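PDB 3D3Y: peptidase M16 C-terminal domain-containing protein from Enterococcus faecalis, which is of unknown function but probably belongs to the M16 peptidase family, with a predicted inactive M16 domain and a possible ability to bind a metal ion. Local coordinates for residues A[33-38]-A[84-89]; A[157-162]-A[310-315]; A[199-204]-A[221-226]; A[245-250]-A[417-422]. One frame throughout, in Å; residues are numbered along the deposited sequence.

Interaction 1 (A[33-38]-A[84-89])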
# COMPACT_ATOMS: atom_id res chain seq x y z
N THR A 33 -7.80 9.11 -5.46
CA THR A 33 -9.16 8.85 -5.96
C THR A 33 -9.81 7.73 -5.14
O THR A 33 -9.12 6.98 -4.46
CB THR A 33 -9.15 8.48 -7.47
OG1 THR A 33 -10.47 8.66 -8.01
CG2 THR A 33 -8.70 7.01 -7.69
N ARG A 34 -11.13 7.63 -5.21
CA ARG A 34 -11.83 6.46 -4.63
C ARG A 34 -11.36 5.15 -5.30
O ARG A 34 -11.21 5.09 -6.52
CB ARG A 34 -13.36 6.64 -4.76
CG ARG A 34 -14.21 5.56 -4.08
CD ARG A 34 -15.74 5.74 -4.38
NE ARG A 34 -16.03 5.29 -5.75
CZ ARG A 34 -16.11 4.01 -6.13
NH1 ARG A 34 -15.95 3.03 -5.24
NH2 ARG A 34 -16.37 3.69 -7.39
N LEU A 35 -11.14 4.11 -4.50
CA LEU A 35 -10.79 2.80 -5.07
C LEU A 35 -11.96 2.37 -5.95
O LEU A 35 -13.10 2.44 -5.51
CB LEU A 35 -10.56 1.78 -3.97
CG LEU A 35 -10.07 0.42 -4.41
CD1 LEU A 35 -8.60 0.52 -4.77
CD2 LEU A 35 -10.32 -0.58 -3.30
N ASN A 36 -11.69 1.94 -7.17
CA ASN A 36 -12.76 1.81 -8.19
C ASN A 36 -12.34 0.77 -9.22
O ASN A 36 -11.40 0.98 -9.97
CB ASN A 36 -13.01 3.17 -8.85
CG ASN A 36 -14.14 3.16 -9.88
OD1 ASN A 36 -14.64 2.12 -10.27
ND2 ASN A 36 -14.53 4.35 -10.32
N HIS A 37 -13.03 -0.36 -9.27
CA HIS A 37 -12.67 -1.39 -10.24
C HIS A 37 -12.58 -0.84 -11.67
O HIS A 37 -11.85 -1.39 -12.48
CB HIS A 37 -13.64 -2.59 -10.18
CG HIS A 37 -14.98 -2.32 -10.79
ND1 HIS A 37 -16.03 -1.77 -10.08
CD2 HIS A 37 -15.45 -2.54 -12.04
CE1 HIS A 37 -17.08 -1.65 -10.87
NE2 HIS A 37 -16.76 -2.12 -12.06
N GLU A 38 -13.32 0.21 -11.99
CA GLU A 38 -13.29 0.78 -13.35
C GLU A 38 -11.95 1.47 -13.70
O GLU A 38 -11.66 1.64 -14.88
CB GLU A 38 -14.49 1.71 -13.62
CG GLU A 38 -15.85 0.97 -13.49
CD GLU A 38 -17.09 1.88 -13.61
OE1 GLU A 38 -16.96 3.13 -13.76
OE2 GLU A 38 -18.22 1.32 -13.53
N ASN A 84 -10.21 2.75 1.35
CA ASN A 84 -11.05 2.96 0.19
C ASN A 84 -10.47 3.91 -0.88
O ASN A 84 -11.20 4.38 -1.75
CB ASN A 84 -12.43 3.46 0.62
CG ASN A 84 -13.51 3.00 -0.31
OD1 ASN A 84 -13.57 1.79 -0.66
ND2 ASN A 84 -14.36 3.91 -0.74
N GLN A 85 -9.17 4.18 -0.81
CA GLN A 85 -8.48 5.10 -1.75
C GLN A 85 -7.48 4.35 -2.60
O GLN A 85 -6.97 3.29 -2.21
CB GLN A 85 -7.76 6.21 -0.98
CG GLN A 85 -8.70 7.19 -0.30
CD GLN A 85 -7.99 8.16 0.64
OE1 GLN A 85 -6.76 8.20 0.71
NE2 GLN A 85 -8.78 8.95 1.37
N HIS A 86 -7.23 4.87 -3.80
CA HIS A 86 -6.19 4.32 -4.65
C HIS A 86 -5.30 5.53 -4.99
O HIS A 86 -5.80 6.63 -5.35
CB HIS A 86 -6.79 3.65 -5.92
CG HIS A 86 -5.80 2.84 -6.70
ND1 HIS A 86 -5.05 3.36 -7.73
CD2 HIS A 86 -5.42 1.54 -6.57
CE1 HIS A 86 -4.25 2.42 -8.21
NE2 HIS A 86 -4.46 1.30 -7.53
N TRP A 87 -4.00 5.34 -4.81
CA TRP A 87 -3.04 6.43 -4.89
C TRP A 87 -2.14 6.22 -6.13
O TRP A 87 -1.66 5.13 -6.36
CB TRP A 87 -2.15 6.43 -3.63
CG TRP A 87 -2.84 6.64 -2.26
CD1 TRP A 87 -4.13 7.04 -2.02
CD2 TRP A 87 -2.20 6.53 -0.99
NE1 TRP A 87 -4.34 7.15 -0.64
CE2 TRP A 87 -3.17 6.84 0.01
CE3 TRP A 87 -0.89 6.20 -0.58
CZ2 TRP A 87 -2.87 6.84 1.38
CZ3 TRP A 87 -0.59 6.19 0.81
CH2 TRP A 87 -1.58 6.50 1.76
N PHE A 88 -1.88 7.30 -6.87
CA PHE A 88 -0.99 7.29 -8.04
C PHE A 88 0.13 8.24 -7.64
O PHE A 88 -0.11 9.42 -7.37
CB PHE A 88 -1.76 7.77 -9.25
CG PHE A 88 -0.97 7.84 -10.53
CD1 PHE A 88 -1.19 6.87 -11.53
CD2 PHE A 88 -0.09 8.90 -10.79
CE1 PHE A 88 -0.53 6.96 -12.75
CE2 PHE A 88 0.61 9.00 -12.02
CZ PHE A 88 0.39 8.00 -13.01
N ASN A 89 1.35 7.71 -7.58
CA ASN A 89 2.45 8.36 -6.85
C ASN A 89 3.65 8.65 -7.74
O ASN A 89 4.30 7.72 -8.22
CB ASN A 89 2.94 7.40 -5.75
CG ASN A 89 1.81 6.86 -4.89
OD1 ASN A 89 1.04 7.62 -4.33
ND2 ASN A 89 1.71 5.52 -4.78

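Interaction 2 (A[157-162]-A[310-315])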
# COMPACT_ATOMS: atom_id res chain seq x y z
N ALA A 157 -6.91 -14.27 -3.42
CA ALA A 157 -8.15 -15.02 -3.54
C ALA A 157 -8.93 -14.95 -2.23
O ALA A 157 -10.16 -14.86 -2.24
CB ALA A 157 -7.90 -16.49 -3.92
N LEU A 158 -8.22 -15.00 -1.10
CA LEU A 158 -8.87 -14.83 0.19
C LEU A 158 -9.55 -13.46 0.24
O LEU A 158 -10.70 -13.35 0.64
CB LEU A 158 -7.86 -14.96 1.33
CG LEU A 158 -8.39 -14.66 2.74
CD1 LEU A 158 -9.34 -15.77 3.16
CD2 LEU A 158 -7.19 -14.55 3.69
N GLN A 159 -8.80 -12.44 -0.14
CA GLN A 159 -9.36 -11.08 -0.18
C GLN A 159 -10.62 -10.95 -1.06
O GLN A 159 -11.60 -10.27 -0.67
CB GLN A 159 -8.27 -10.07 -0.52
CG GLN A 159 -7.32 -9.87 0.67
CD GLN A 159 -6.27 -8.77 0.46
OE1 GLN A 159 -6.54 -7.73 -0.14
NE2 GLN A 159 -5.08 -9.00 1.00
N SER A 160 -10.63 -11.63 -2.22
CA SER A 160 -11.82 -11.63 -3.09
C SER A 160 -13.04 -12.20 -2.39
O SER A 160 -14.14 -11.72 -2.62
CB SER A 160 -11.61 -12.43 -4.38
OG SER A 160 -10.76 -11.74 -5.25
N VAL A 161 -12.84 -13.22 -1.56
CA VAL A 161 -13.93 -13.85 -0.82
C VAL A 161 -14.34 -12.91 0.30
O VAL A 161 -15.53 -12.56 0.40
CB VAL A 161 -13.55 -15.23 -0.24
CG1 VAL A 161 -14.74 -15.84 0.53
CG2 VAL A 161 -13.14 -16.16 -1.37
N TYR A 162 -13.37 -12.49 1.11
CA TYR A 162 -13.69 -11.59 2.25
C TYR A 162 -14.47 -10.35 1.79
O TYR A 162 -15.48 -9.98 2.39
CB TYR A 162 -12.43 -11.20 3.07
CG TYR A 162 -12.77 -10.29 4.25
CD1 TYR A 162 -13.19 -10.82 5.46
CD2 TYR A 162 -12.73 -8.89 4.11
CE1 TYR A 162 -13.53 -9.99 6.54
CE2 TYR A 162 -13.09 -8.04 5.20
CZ TYR A 162 -13.47 -8.61 6.40
OH TYR A 162 -13.83 -7.80 7.48
N THR A 310 -5.37 -2.00 9.05
CA THR A 310 -6.10 -1.07 9.93
C THR A 310 -6.75 0.07 9.13
O THR A 310 -7.21 1.08 9.72
CB THR A 310 -5.15 -0.49 11.01
OG1 THR A 310 -4.09 0.22 10.36
CG2 THR A 310 -4.51 -1.61 11.82
N PHE A 311 -6.78 -0.08 7.81
CA PHE A 311 -7.59 0.79 6.96
C PHE A 311 -8.85 0.09 6.37
O PHE A 311 -9.82 0.76 5.98
CB PHE A 311 -6.70 1.48 5.89
CG PHE A 311 -5.67 2.44 6.51
CD1 PHE A 311 -5.86 3.81 6.43
CD2 PHE A 311 -4.58 1.96 7.22
CE1 PHE A 311 -4.93 4.69 7.03
CE2 PHE A 311 -3.67 2.84 7.85
CZ PHE A 311 -3.84 4.19 7.73
N ARG A 312 -8.84 -1.24 6.35
CA ARG A 312 -9.99 -2.00 5.86
C ARG A 312 -10.60 -2.91 6.94
O ARG A 312 -11.51 -3.67 6.65
CB ARG A 312 -9.65 -2.82 4.58
CG ARG A 312 -9.25 -1.97 3.39
CD ARG A 312 -9.03 -2.79 2.13
NE ARG A 312 -7.92 -3.72 2.22
CZ ARG A 312 -7.70 -4.69 1.33
NH1 ARG A 312 -8.53 -4.85 0.31
NH2 ARG A 312 -6.65 -5.47 1.47
N GLY A 313 -10.07 -2.84 8.18
CA GLY A 313 -10.67 -3.51 9.36
C GLY A 313 -10.75 -5.04 9.34
O GLY A 313 -11.76 -5.63 9.73
N PHE A 314 -9.66 -5.67 8.94
CA PHE A 314 -9.61 -7.10 8.84
C PHE A 314 -8.19 -7.60 9.09
O PHE A 314 -7.22 -6.83 9.12
CB PHE A 314 -10.22 -7.60 7.52
CG PHE A 314 -9.27 -7.63 6.35
CD1 PHE A 314 -8.92 -8.84 5.78
CD2 PHE A 314 -8.76 -6.45 5.77
CE1 PHE A 314 -8.05 -8.90 4.68
CE2 PHE A 314 -7.89 -6.50 4.67
CZ PHE A 314 -7.53 -7.73 4.13
N MSE A 315 -8.08 -8.89 9.32
CA MSE A 315 -6.87 -9.58 9.76
C MSE A 315 -6.89 -10.88 8.99
O MSE A 315 -7.93 -11.41 8.83
CB MSE A 315 -7.04 -9.91 11.24
CG MSE A 315 -5.85 -10.06 12.09
SE MSE A 315 -5.63 -11.68 13.02
CE MSE A 315 -6.02 -12.81 11.70
O HOH W 1 -13.81 -5.20 6.76

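Interaction 3 (A[199-204]-A[221-226]). With EDO (1,2-ethanediol), chain I.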
# COMPACT_ATOMS: atom_id res chain seq x y z
N ASP A 199 -8.74 14.12 -9.82
CA ASP A 199 -8.19 13.57 -8.58
C ASP A 199 -7.82 14.70 -7.63
O ASP A 199 -7.46 15.81 -8.07
CB ASP A 199 -6.93 12.73 -8.86
CG ASP A 199 -7.22 11.27 -9.31
OD1 ASP A 199 -8.32 10.93 -9.83
OD2 ASP A 199 -6.27 10.45 -9.16
N GLN A 200 -7.89 14.43 -6.33
CA GLN A 200 -7.27 15.31 -5.34
C GLN A 200 -5.77 15.14 -5.46
O GLN A 200 -5.26 14.01 -5.55
CB GLN A 200 -7.76 15.01 -3.92
CG GLN A 200 -9.23 15.46 -3.67
CD GLN A 200 -10.20 14.73 -4.59
OE1 GLN A 200 -10.22 13.49 -4.65
NE2 GLN A 200 -11.01 15.49 -5.32
N VAL A 201 -5.04 16.25 -5.50
CA VAL A 201 -3.60 16.19 -5.74
C VAL A 201 -2.91 16.84 -4.55
O VAL A 201 -3.31 17.92 -4.11
CB VAL A 201 -3.23 16.95 -7.05
CG1 VAL A 201 -1.71 16.88 -7.31
CG2 VAL A 201 -3.96 16.35 -8.25
N ASP A 202 -1.90 16.16 -4.02
CA ASP A 202 -1.09 16.74 -2.94
C ASP A 202 0.38 16.56 -3.30
O ASP A 202 0.81 15.50 -3.76
CB ASP A 202 -1.45 16.14 -1.57
CG ASP A 202 -2.78 16.63 -1.07
OD1 ASP A 202 -2.83 17.70 -0.43
OD2 ASP A 202 -3.81 15.97 -1.34
N ILE A 203 1.14 17.64 -3.12
CA ILE A 203 2.54 17.67 -3.53
C ILE A 203 3.32 17.94 -2.28
O ILE A 203 2.98 18.87 -1.50
CB ILE A 203 2.79 18.80 -4.55
CG1 ILE A 203 1.94 18.55 -5.80
CG2 ILE A 203 4.28 18.87 -4.90
CD1 ILE A 203 1.99 19.67 -6.83
N PHE A 204 4.31 17.09 -2.06
CA PHE A 204 5.17 17.18 -0.88
C PHE A 204 6.62 17.42 -1.28
O PHE A 204 7.13 16.81 -2.25
CB PHE A 204 5.07 15.90 -0.06
CG PHE A 204 3.76 15.74 0.64
CD1 PHE A 204 3.64 16.02 1.99
CD2 PHE A 204 2.63 15.32 -0.07
CE1 PHE A 204 2.42 15.89 2.63
CE2 PHE A 204 1.41 15.18 0.58
CZ PHE A 204 1.30 15.46 1.92
N LEU A 221 2.56 24.79 -12.58
CA LEU A 221 1.90 23.55 -13.03
C LEU A 221 0.41 23.83 -13.30
O LEU A 221 -0.34 24.17 -12.38
CB LEU A 221 2.10 22.42 -12.01
CG LEU A 221 3.41 21.61 -12.14
CD1 LEU A 221 4.65 22.47 -12.29
CD2 LEU A 221 3.56 20.60 -10.97
N PRO A 222 -0.02 23.74 -14.58
CA PRO A 222 -1.34 24.31 -14.86
C PRO A 222 -2.54 23.41 -14.48
O PRO A 222 -3.35 23.10 -15.35
CB PRO A 222 -1.30 24.58 -16.38
CG PRO A 222 -0.36 23.50 -16.92
CD PRO A 222 0.63 23.20 -15.80
N PHE A 223 -2.65 23.05 -13.20
CA PHE A 223 -3.80 22.27 -12.69
C PHE A 223 -5.03 23.12 -12.71
O PHE A 223 -5.01 24.28 -12.32
CB PHE A 223 -3.59 21.82 -11.24
CG PHE A 223 -2.55 20.72 -11.08
CD1 PHE A 223 -2.84 19.42 -11.47
CD2 PHE A 223 -1.31 21.01 -10.57
CE1 PHE A 223 -1.87 18.41 -11.33
CE2 PHE A 223 -0.35 20.05 -10.44
CZ PHE A 223 -0.62 18.73 -10.80
N THR A 224 -6.13 22.54 -13.17
CA THR A 224 -7.41 23.24 -13.03
C THR A 224 -8.02 22.89 -11.67
O THR A 224 -7.64 21.86 -11.08
CB THR A 224 -8.36 22.81 -14.14
OG1 THR A 224 -8.39 21.37 -14.18
CG2 THR A 224 -7.85 23.33 -15.50
N PRO A 225 -8.96 23.73 -11.15
CA PRO A 225 -9.59 23.47 -9.86
C PRO A 225 -10.37 22.18 -9.90
O PRO A 225 -10.87 21.78 -10.95
CB PRO A 225 -10.58 24.67 -9.68
CG PRO A 225 -10.11 25.68 -10.62
CD PRO A 225 -9.46 24.96 -11.77
N ARG A 226 -10.43 21.49 -8.78
CA ARG A 226 -11.34 20.34 -8.67
C ARG A 226 -11.79 20.24 -7.22
O ARG A 226 -11.40 21.06 -6.39
CB ARG A 226 -10.71 19.03 -9.21
CG ARG A 226 -9.68 18.35 -8.30
CD ARG A 226 -8.28 19.01 -8.27
NE ARG A 226 -7.77 19.46 -9.57
CZ ARG A 226 -7.22 18.68 -10.50
NH1 ARG A 226 -7.05 17.37 -10.33
NH2 ARG A 226 -6.82 19.23 -11.64
C1 EDO I . -6.34 19.58 -14.80
O1 EDO I . -5.00 19.76 -14.38
C2 EDO I . -6.37 19.38 -16.30
O2 EDO I . -7.75 19.39 -16.67

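Interaction 4 (A[245-250]-A[417-422])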
# COMPACT_ATOMS: atom_id res chain seq x y z
N GLU A 245 -16.63 -20.24 2.77
CA GLU A 245 -15.45 -21.08 2.50
C GLU A 245 -15.40 -21.35 1.00
O GLU A 245 -16.42 -21.78 0.40
CB GLU A 245 -15.55 -22.39 3.26
CG GLU A 245 -16.02 -22.21 4.70
CD GLU A 245 -15.93 -23.48 5.56
OE1 GLU A 245 -15.17 -24.42 5.21
OE2 GLU A 245 -16.60 -23.52 6.62
N ARG A 246 -14.28 -21.02 0.37
CA ARG A 246 -14.10 -21.32 -1.05
C ARG A 246 -12.86 -22.19 -1.22
O ARG A 246 -11.89 -22.04 -0.47
CB ARG A 246 -13.98 -20.04 -1.89
CG ARG A 246 -15.16 -19.05 -1.73
CD ARG A 246 -16.33 -19.38 -2.65
NE ARG A 246 -17.29 -18.28 -2.73
CZ ARG A 246 -18.26 -18.08 -1.84
NH1 ARG A 246 -18.39 -18.92 -0.80
NH2 ARG A 246 -19.11 -17.06 -1.99
N THR A 247 -12.90 -23.09 -2.20
CA THR A 247 -11.76 -23.95 -2.53
C THR A 247 -11.47 -23.91 -4.02
O THR A 247 -12.40 -23.86 -4.84
CB THR A 247 -12.02 -25.40 -2.16
OG1 THR A 247 -12.47 -25.48 -0.79
CG2 THR A 247 -10.75 -26.24 -2.32
N GLU A 248 -10.18 -23.91 -4.37
CA GLU A 248 -9.76 -24.09 -5.74
C GLU A 248 -8.71 -25.17 -5.77
O GLU A 248 -7.89 -25.28 -4.85
CB GLU A 248 -9.21 -22.79 -6.34
CG GLU A 248 -10.25 -21.66 -6.40
CD GLU A 248 -9.71 -20.38 -7.02
OE1 GLU A 248 -8.61 -20.41 -7.61
OE2 GLU A 248 -10.40 -19.33 -6.90
N ARG A 249 -8.73 -25.99 -6.82
CA ARG A 249 -7.74 -27.04 -6.99
C ARG A 249 -6.78 -26.70 -8.10
O ARG A 249 -7.20 -26.22 -9.17
CB ARG A 249 -8.42 -28.35 -7.32
CG ARG A 249 -9.27 -28.93 -6.20
CD ARG A 249 -9.59 -30.41 -6.49
NE ARG A 249 -8.51 -31.29 -6.03
CZ ARG A 249 -8.59 -32.16 -5.02
NH1 ARG A 249 -9.74 -32.32 -4.34
NH2 ARG A 249 -7.52 -32.88 -4.68
N GLU A 250 -5.49 -26.95 -7.85
CA GLU A 250 -4.43 -26.67 -8.81
C GLU A 250 -3.35 -27.70 -8.57
O GLU A 250 -3.27 -28.31 -7.50
CB GLU A 250 -3.79 -25.29 -8.56
CG GLU A 250 -4.61 -24.06 -8.93
CD GLU A 250 -3.75 -22.79 -9.03
OE1 GLU A 250 -2.53 -22.94 -9.29
OE2 GLU A 250 -4.30 -21.67 -8.86
N PHE A 417 -9.15 -22.06 0.54
CA PHE A 417 -8.32 -23.25 0.49
C PHE A 417 -7.86 -23.51 -0.95
O PHE A 417 -8.68 -23.76 -1.84
CB PHE A 417 -9.14 -24.42 1.06
CG PHE A 417 -8.42 -25.76 1.09
CD1 PHE A 417 -7.07 -25.85 1.42
CD2 PHE A 417 -9.13 -26.93 0.82
CE1 PHE A 417 -6.43 -27.10 1.49
CE2 PHE A 417 -8.49 -28.19 0.86
CZ PHE A 417 -7.13 -28.27 1.22
N LEU A 418 -6.56 -23.42 -1.18
CA LEU A 418 -6.01 -23.74 -2.50
C LEU A 418 -5.45 -25.13 -2.38
O LEU A 418 -4.41 -25.32 -1.74
CB LEU A 418 -4.94 -22.73 -2.95
CG LEU A 418 -4.42 -22.86 -4.40
CD1 LEU A 418 -5.49 -22.40 -5.42
CD2 LEU A 418 -3.20 -22.02 -4.57
N GLU A 419 -6.15 -26.09 -2.98
CA GLU A 419 -5.91 -27.48 -2.70
C GLU A 419 -5.09 -28.11 -3.80
O GLU A 419 -5.49 -28.13 -4.98
CB GLU A 419 -7.22 -28.24 -2.51
CG GLU A 419 -7.03 -29.73 -2.20
CD GLU A 419 -8.34 -30.45 -1.88
OE1 GLU A 419 -9.33 -30.19 -2.58
OE2 GLU A 419 -8.37 -31.25 -0.91
N GLY A 420 -3.93 -28.64 -3.41
CA GLY A 420 -3.03 -29.26 -4.36
C GLY A 420 -3.61 -30.55 -4.90
O GLY A 420 -4.15 -31.36 -4.14
N GLU A 421 -3.52 -30.70 -6.22
CA GLU A 421 -3.71 -31.97 -6.92
C GLU A 421 -2.31 -32.52 -7.18
O GLU A 421 -1.51 -31.93 -7.93
CB GLU A 421 -4.47 -31.76 -8.24
CG GLU A 421 -5.76 -30.95 -8.05
CD GLU A 421 -6.60 -30.77 -9.34
OE1 GLU A 421 -6.08 -30.23 -10.36
OE2 GLU A 421 -7.79 -31.17 -9.30
N THR A 422 -1.99 -33.62 -6.52
CA THR A 422 -0.69 -34.24 -6.73
C THR A 422 -0.84 -35.60 -7.40
O THR A 422 0.12 -36.17 -7.88
CB THR A 422 0.14 -34.35 -5.41
OG1 THR A 422 -0.39 -35.40 -4.61
CG2 THR A 422 0.12 -33.03 -4.60

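Interaction 1 (A[33-38]-A[84-89])
The last rungs of an antiparallel beta ladder pair Thr33 with His86 and Arg34 with Gln85, where strand 24-34 ends and strand 85-95 begins within a six-stranded mixed sheet. Thr33 and His86 make a hydrogen-bonded pair: Thr33 N donates to His86 O at 3.2 Å, and His86 N donates back to Thr33 O at 2.9 Å. Arg34 and Gln85 follow as a non-hydrogen-bonded pair. A further bond, Leu35 N to Asn84 O at 2.8 Å, extends the pairing into the loops; it is nearly straight at the hydrogen (176°), although the donor stands above the carbonyl plane.

Leu35 chi1 (-174°) sets CG anti to the backbone N, and chi2 (76°) then turns CD1 to the edge of the His86 ring, 3.8 Å from His86 CD2 and touching His86 CB. At the ladder's end, the Arg34 and Asn84 side chains run side by side and point the same way, Arg34 CG lying 3.7 Å from Asn84 ND2. Their polar ends have partners beyond the ladder: Arg34 NH1 forms a salt bridge with Asp168, and Asn84 OD1 bonds to Gln169. His86 has ND1 bonded to Arg43 NE and NE2 to Ser173 O. Since an arginine NE can only donate and a carbonyl only accept, this pattern is consistent with a neutral imidazole protonated on NE2, its rotation fixed from both nitrogens.

Interaction 2 (A[157-162]-A[310-315])
Helix 150-162 passes the turn that leads into strand 314-321, its backbone coming nearest at Tyr162 and Phe314, whose CA atoms are 9.0 Å apart. The turn contains a G1 beta bulge, in which Gly313 and Phe314 both face Asp309, Gly313 taking its positive phi (63°). Phe314 CB sits 3.6 Å from Tyr162 CZ, with CG and CD1 over one face of the Tyr162 ring, CD1 toward its rim. The two rings are near parallel (20°) but slid so far that they barely overlap, their centroids 5.0 Å apart. Gln159 comes to the edge of the same phenylalanine, CD lying 4.0 Å from CZ. The Gln159 and Arg312 side chains cross at about a right angle: Arg312 NH2 donates to Gln159 OE1 at 2.8 Å, with the oxygen in the guanidinium plane but the donor well above the plane of the amide carbonyl. Arg312 bends at chi3 (-65°), which places NE for its salt bridge with Asp309; NH1 bonds to Gln169, so all three nitrogens of this buried guanidinium are engaged. At the edge of the Tyr162 ring, in its plane, a water bridges helix and turn, 2.7 Å from Tyr162 OH and donating to Arg312 O at 2.8 Å.

Interaction 3 (A[199-204]-A[221-226])
Thr224 O is gripped side-on by NE and NH2 of Arg226, each 2.8 Å away, and the third nitrogen of that guanidinium, NH1, crosses to Asp199 O, also at 2.8 Å. All of these bonds lie close to the guanidinium plane, so the group is held flat between its own loop and the residue that follows helix 185-198. The aliphatic part of Arg226 bends at chi2 and chi3 (-76° and -42°), wrapping around the Asp199 carbonyl, whose oxygen also touches Arg226 CD at 3.3 Å. NH2 has a second acceptor in Leu196 O, from the last turn of the same helix.

Alongside this polar clasp runs an apolar seam between strand 200-207 and the loop that follows helix 211-219. Val201 and Phe223 reach toward each other tip to tip, CG1 4.1 Å from CZ, and Ile203 CD1 approaches CE2 of the same ring at 4.3 Å. Val201 divides its two methyls, since CG2 lies against Arg226 NH1. Phe118 of helix 105-118 meets the Phe223 ring edge-to-face, and a 1,2-ethanediol, probably from the crystallisation liquor, accepts a weak bond from Thr224 N.

Three backbone carbonyls, those of Thr224, Asp199 and Leu196, accept from the buried Arg226 guanidinium. Asp199 OD2 forms a salt bridge with Arg43, while Asp199 OD1 stays 6.6 Å from Arg226 NH1. Carbonyls at the end of a helix would probably help to stabilise the arginine's positive charge there.

Interaction 4 (A[245-250]-A[417-422])
Arg249 reaches two glutamates, Glu419 and Glu421, of segment 417-422. Glu419, running beside it and pointing the same way, lays OE1 over one face of the guanidinium, 2.8 Å from Arg249 NH1; with the oxygen well out of that plane, the salt bridge is one of charge alone. The Arg249 chain bends at chi3 (85°), setting NE where Glu421, crossing at about a right angle, brings OE2 to 3.4 Å in a longer salt bridge. On the same face of the sheet Thr247 CG2 packs 3.6 Å from Phe417 CD2, and Glu419 CB covers part of that ring. The opposite face carries Glu248, Glu250 and Leu418, whose CD1 touches Glu248 CB at 3.9 Å and Glu250 OE2 at 3.7 Å. Between these two faces runs a parallel beta ladder of strands 244-251 and 411-421, the first an outermost strand of the five-stranded mixed sheet. Its bonds weave between the strands: Phe417 N to Arg246 O, Glu248 N to Phe417 O, Glu419 N to Glu248 O at 2.7 Å, Glu250 N to Glu419 O, and Glu421 N to Glu250 O at 2.7 Å. Farther out, helix 150-162 receives the acidic ends, Glu248 OE1 bonding to Tyr153 OH and Glu250 OE1 forming a salt bridge with Lys150.

The four contacts fall on two mixed sheets. Interactions 1 and 3 reach the six-stranded sheet through its adjacent strands 24-34 and 200-207; their centres are 16 Å apart, and they touch where Thr33 CB packs on Asp199 OD1. Interactions 2 and 4 belong to the five-stranded sheet, their centres 19 Å apart, meeting through Val161 and Arg246. Interactions 3 and 4 lie 46 Å apart between centres, on opposite sides of the chain's middle. Interaction 1 closes first; interaction 3 then forms between the two segments of interaction 2, whose segments alternate with those of interaction 4. Helix 150-162 packs on the five-stranded sheet in interactions 2 and 4, joining sequence-distant segments in one sheet-and-helix unit.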